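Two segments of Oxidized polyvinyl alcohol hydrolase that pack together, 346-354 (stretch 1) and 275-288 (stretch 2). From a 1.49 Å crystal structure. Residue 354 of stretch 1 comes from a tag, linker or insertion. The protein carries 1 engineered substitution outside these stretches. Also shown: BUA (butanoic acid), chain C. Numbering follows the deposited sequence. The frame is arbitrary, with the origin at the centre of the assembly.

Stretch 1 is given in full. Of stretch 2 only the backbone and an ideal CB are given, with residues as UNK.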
# COMPACT_ATOMS: atom_id res chain seq x y z
N VAL A 346 4.50 -17.02 -7.05
CA VAL A 346 4.10 -17.08 -5.67
C VAL A 346 5.37 -17.28 -4.84
O VAL A 346 6.24 -18.09 -5.20
CB VAL A 346 3.16 -18.25 -5.47
CG1 VAL A 346 2.84 -18.46 -4.00
CG2 VAL A 346 1.87 -17.97 -6.23
N GLY A 347 5.48 -16.58 -3.72
CA GLY A 347 6.61 -16.74 -2.84
C GLY A 347 7.39 -15.48 -2.67
O GLY A 347 6.96 -14.40 -3.12
N PRO A 348 8.56 -15.57 -2.07
CA PRO A 348 9.39 -14.38 -1.89
C PRO A 348 10.12 -14.01 -3.19
O PRO A 348 10.20 -14.81 -4.13
CB PRO A 348 10.39 -14.77 -0.79
CG PRO A 348 10.46 -16.27 -0.89
CD PRO A 348 9.11 -16.77 -1.42
N PHE A 349 10.62 -12.79 -3.29
CA PHE A 349 11.43 -12.48 -4.45
C PHE A 349 12.66 -13.39 -4.45
O PHE A 349 13.18 -13.76 -3.38
CB PHE A 349 11.91 -11.03 -4.39
CG PHE A 349 10.87 -10.07 -4.81
CD1 PHE A 349 10.67 -9.79 -6.15
CD2 PHE A 349 10.06 -9.46 -3.87
CE1 PHE A 349 9.66 -8.91 -6.57
CE2 PHE A 349 9.04 -8.58 -4.28
CZ PHE A 349 8.84 -8.31 -5.62
N THR A 350 13.09 -13.76 -5.66
CA THR A 350 14.28 -14.59 -5.80
C THR A 350 15.27 -13.98 -6.73
O THR A 350 16.45 -14.37 -6.72
CB THR A 350 13.96 -16.02 -6.37
OG1 THR A 350 13.24 -15.88 -7.60
CG2 THR A 350 13.11 -16.80 -5.43
N GLY A 351 14.87 -13.01 -7.54
CA GLY A 351 15.87 -12.49 -8.46
C GLY A 351 16.56 -11.21 -8.07
O GLY A 351 17.24 -10.59 -8.91
N LEU A 352 16.43 -10.80 -6.80
CA LEU A 352 16.99 -9.52 -6.34
C LEU A 352 18.35 -9.62 -5.67
O LEU A 352 19.15 -8.65 -5.70
CB LEU A 352 15.99 -8.84 -5.40
CG LEU A 352 14.81 -8.14 -6.10
CD1 LEU A 352 14.10 -9.04 -7.08
CD2 LEU A 352 13.88 -7.76 -4.98
N TYR A 353 18.62 -10.77 -5.05
CA TYR A 353 19.90 -11.04 -4.39
C TYR A 353 20.37 -12.45 -4.76
O TYR A 353 19.58 -13.34 -4.96
CB TYR A 353 19.76 -10.97 -2.86
CG TYR A 353 19.36 -9.60 -2.39
CD1 TYR A 353 20.30 -8.62 -2.16
CD2 TYR A 353 18.02 -9.29 -2.21
CE1 TYR A 353 19.90 -7.30 -1.74
CE2 TYR A 353 17.62 -8.01 -1.80
CZ TYR A 353 18.56 -7.03 -1.57
OH TYR A 353 18.14 -5.78 -1.17
N ALA A 354 21.68 -12.61 -4.81
CA ALA A 354 22.25 -13.92 -5.12
C ALA A 354 21.86 -14.92 -4.05
O ALA A 354 21.75 -14.59 -2.86
CB ALA A 354 23.75 -13.81 -5.21
N UNK A 275 14.22 0.42 -3.30
CA UNK A 275 13.10 -0.51 -3.05
C UNK A 275 13.38 -1.98 -3.28
O UNK A 275 12.53 -2.85 -3.08
CB UNK A 275 11.92 -0.12 -3.94
N UNK A 276 14.61 -2.30 -3.63
CA UNK A 276 14.97 -3.71 -3.75
C UNK A 276 14.92 -4.35 -2.32
O UNK A 276 14.25 -5.36 -2.11
CB UNK A 276 16.35 -3.86 -4.39
N UNK A 277 15.64 -3.78 -1.32
CA UNK A 277 15.53 -4.44 -0.02
C UNK A 277 14.13 -4.42 0.62
O UNK A 277 13.79 -5.35 1.35
CB UNK A 277 16.52 -3.78 0.95
N UNK A 278 13.36 -3.36 0.37
CA UNK A 278 12.05 -3.28 0.99
C UNK A 278 11.03 -4.20 0.35
O UNK A 278 10.20 -4.76 1.07
CB UNK A 278 11.54 -1.84 0.94
N UNK A 279 11.07 -4.38 -0.98
CA UNK A 279 10.16 -5.34 -1.58
C UNK A 279 10.61 -6.76 -1.17
O UNK A 279 9.81 -7.64 -0.92
CB UNK A 279 10.13 -5.18 -3.10
N UNK A 280 11.91 -7.00 -1.11
CA UNK A 280 12.38 -8.32 -0.68
C UNK A 280 11.90 -8.57 0.74
O UNK A 280 11.36 -9.63 1.02
CB UNK A 280 13.90 -8.42 -0.76
N UNK A 281 12.14 -7.61 1.64
CA UNK A 281 11.74 -7.82 3.02
C UNK A 281 10.27 -8.08 3.17
O UNK A 281 9.82 -8.96 3.95
CB UNK A 281 12.13 -6.61 3.87
N UNK A 282 9.44 -7.30 2.48
CA UNK A 282 8.02 -7.54 2.62
C UNK A 282 7.67 -8.90 2.07
O UNK A 282 6.85 -9.60 2.65
CB UNK A 282 7.21 -6.45 1.92
N UNK A 283 8.29 -9.30 0.95
CA UNK A 283 7.97 -10.61 0.38
C UNK A 283 8.39 -11.75 1.31
O UNK A 283 7.72 -12.76 1.39
CB UNK A 283 8.65 -10.77 -0.98
N UNK A 284 9.45 -11.54 2.09
CA UNK A 284 9.89 -12.62 2.98
C UNK A 284 8.88 -12.76 4.13
O UNK A 284 8.49 -13.87 4.51
CB UNK A 284 11.30 -12.35 3.52
N UNK A 285 8.42 -11.63 4.66
CA UNK A 285 7.47 -11.72 5.76
C UNK A 285 6.17 -12.32 5.33
O UNK A 285 5.64 -13.22 5.99
CB UNK A 285 7.22 -10.34 6.37
N UNK A 286 5.61 -11.83 4.21
CA UNK A 286 4.30 -12.32 3.81
C UNK A 286 4.34 -13.75 3.28
O UNK A 286 3.40 -14.49 3.46
CB UNK A 286 3.71 -11.39 2.75
N UNK A 287 5.43 -14.14 2.65
CA UNK A 287 5.52 -15.49 2.17
C UNK A 287 5.57 -16.48 3.31
O UNK A 287 4.99 -17.56 3.18
CB UNK A 287 6.75 -15.65 1.27
N UNK A 288 6.23 -16.11 4.40
CA UNK A 288 6.35 -17.02 5.54
C UNK A 288 5.01 -17.23 6.24
O UNK A 288 4.81 -18.24 6.87
CB UNK A 288 7.38 -16.48 6.54
C1 BUA C . 10.62 7.66 1.44
C2 BUA C . 10.13 7.26 0.04
C3 BUA C . 8.68 7.71 -0.13
C4 BUA C . 8.18 7.43 -1.55
O1 BUA C . 7.32 8.22 -2.00
O2 BUA C . 8.62 6.41 -2.11

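Stretch 2 is a helix, and stretch 1 passes along one side of it as an irregular chain that turns at Thr 350 to Leu 352.

Position 275 lies out of reach of stretch 1, so the neighbour sets no preference. Its residue is Tyr 275, whose OH donates a very short hydrogen bond to O2 of the butanoic acid (2.4 Å).

At 276 CA-to-CB points sideways, with the ideal CB 4.1 Å from Tyr 353 OH. The carbonyl of Leu 352 lies farther off, so a long donor, lysine or arginine, would suit. Arg 276 extends its chain past the leucine side chain, and NH1 donates to Leu 352 O (2.9 Å). NH1 also donates to a water that in turn donates to Gly 351 O.

The ideal CB at 277 sits 3.3 Å from Tyr 353 OH, which favours something compact; phi of -64° permits proline. Pro 277 is found, its CA near the plane of the tyrosine ring at the edge.

Position 278 points away and could take many residues; it is Ser 278.

At 279 CB points toward stretch 1, 3.8 Å from Phe 349 CE2 and 4.9 Å from Leu 352 CD2. A small or branched side chain, such as alanine, valine or threonine, would suit. Thr 279 places OG1 over one face of the Phe 349 ring while donating to Tyr 275 O (2.8 Å).

Position 280 points sideways among Phe 349, Leu 352 and Tyr 353, and the carbonyl of Phe 349 invites a flexible donor. Glutamine fits. Gln 280 NE2 donates to Phe 349 O (3.0 Å) in a nearly straight bond, and OE1 accepts from a water that itself accepts from Tyr 353 N.

Position 281 faces away and 282 sideways, with nothing of stretch 1 near either CB; they are Ala 281 and Gly 282.

At 283 the ideal CB is tight against Phe 349 CD2 (3.5 Å), so a small residue is indicated, and the amide of Phe 349 calls for an acceptor. Serine answers both: Ser 283 OG accepts from Phe 349 N (2.9 Å) and donates to Gln 280 O (2.8 Å).

Position 284 points away, its ideal CB 5.0 Å from Pro 348 CB, and many side chains would be allowed. Asn 284 OD1 comes 3.5 Å from Pro 348 CB and accepts from Gln 280 NE2 (3.0 Å).

At 287 CB points at Gly 347 and Pro 348, 3.8 Å from Pro 348 CD, so alanine or serine would suit. Ser 287 OG packs 3.0 Å from Gly 347 C and donates to Ser 283 O (2.8 Å).

Positions 285, 286 and 288 have nothing of stretch 1 near their CB atoms; they are Phe 285, Phe 286 and Ala 288.

Stretch 2 275-288: YRPSTQAGSNFFSA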
# COMPACT_ATOMS: atom_id res chain seq x y z
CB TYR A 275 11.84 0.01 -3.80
CG TYR A 275 11.50 1.40 -3.32
CD1 TYR A 275 12.08 2.52 -3.94
CD2 TYR A 275 10.65 1.59 -2.24
CE1 TYR A 275 11.82 3.81 -3.48
CE2 TYR A 275 10.40 2.88 -1.76
CZ TYR A 275 10.98 3.95 -2.38
OH TYR A 275 10.74 5.22 -1.92
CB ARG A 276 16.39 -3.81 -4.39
CG ARG A 276 16.89 -5.28 -4.46
CD ARG A 276 18.44 -5.33 -4.67
NE ARG A 276 18.81 -4.54 -5.83
CZ ARG A 276 18.92 -5.03 -7.06
NH1 ARG A 276 18.73 -6.32 -7.30
NH2 ARG A 276 19.14 -4.21 -8.07
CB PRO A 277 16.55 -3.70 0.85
CG PRO A 277 16.71 -2.37 0.21
CD PRO A 277 16.64 -2.71 -1.30
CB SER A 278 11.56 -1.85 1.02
OG SER A 278 11.47 -1.34 -0.28
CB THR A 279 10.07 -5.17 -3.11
OG1 THR A 279 11.40 -5.33 -3.69
CG2 THR A 279 9.45 -3.82 -3.47
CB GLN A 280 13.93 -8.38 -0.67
CG GLN A 280 14.46 -9.73 -0.27
CD GLN A 280 14.27 -10.76 -1.39
OE1 GLN A 280 14.82 -10.59 -2.49
NE2 GLN A 280 13.49 -11.81 -1.12
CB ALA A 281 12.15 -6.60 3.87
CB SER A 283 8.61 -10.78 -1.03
OG SER A 283 10.00 -11.16 -0.92
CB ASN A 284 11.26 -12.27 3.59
CG ASN A 284 12.37 -12.25 2.55
OD1 ASN A 284 12.18 -12.64 1.40
ND2 ASN A 284 13.56 -11.83 2.96
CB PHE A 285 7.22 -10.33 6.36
CG PHE A 285 6.16 -10.32 7.42
CD1 PHE A 285 6.48 -10.62 8.72
CD2 PHE A 285 4.82 -10.10 7.07
CE1 PHE A 285 5.49 -10.72 9.68
CE2 PHE A 285 3.82 -10.19 8.03
CZ PHE A 285 4.15 -10.51 9.32
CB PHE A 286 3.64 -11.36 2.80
CG PHE A 286 3.20 -10.08 3.43
CD1 PHE A 286 2.19 -10.08 4.41
CD2 PHE A 286 3.77 -8.85 3.04
CE1 PHE A 286 1.75 -8.88 4.99
CE2 PHE A 286 3.33 -7.65 3.61
CZ PHE A 286 2.32 -7.66 4.59
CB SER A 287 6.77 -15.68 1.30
OG SER A 287 6.61 -14.95 0.13
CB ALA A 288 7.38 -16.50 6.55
O HOH W 1 18.62 -8.10 -9.59
O HOH W 2 16.14 -12.31 -4.24
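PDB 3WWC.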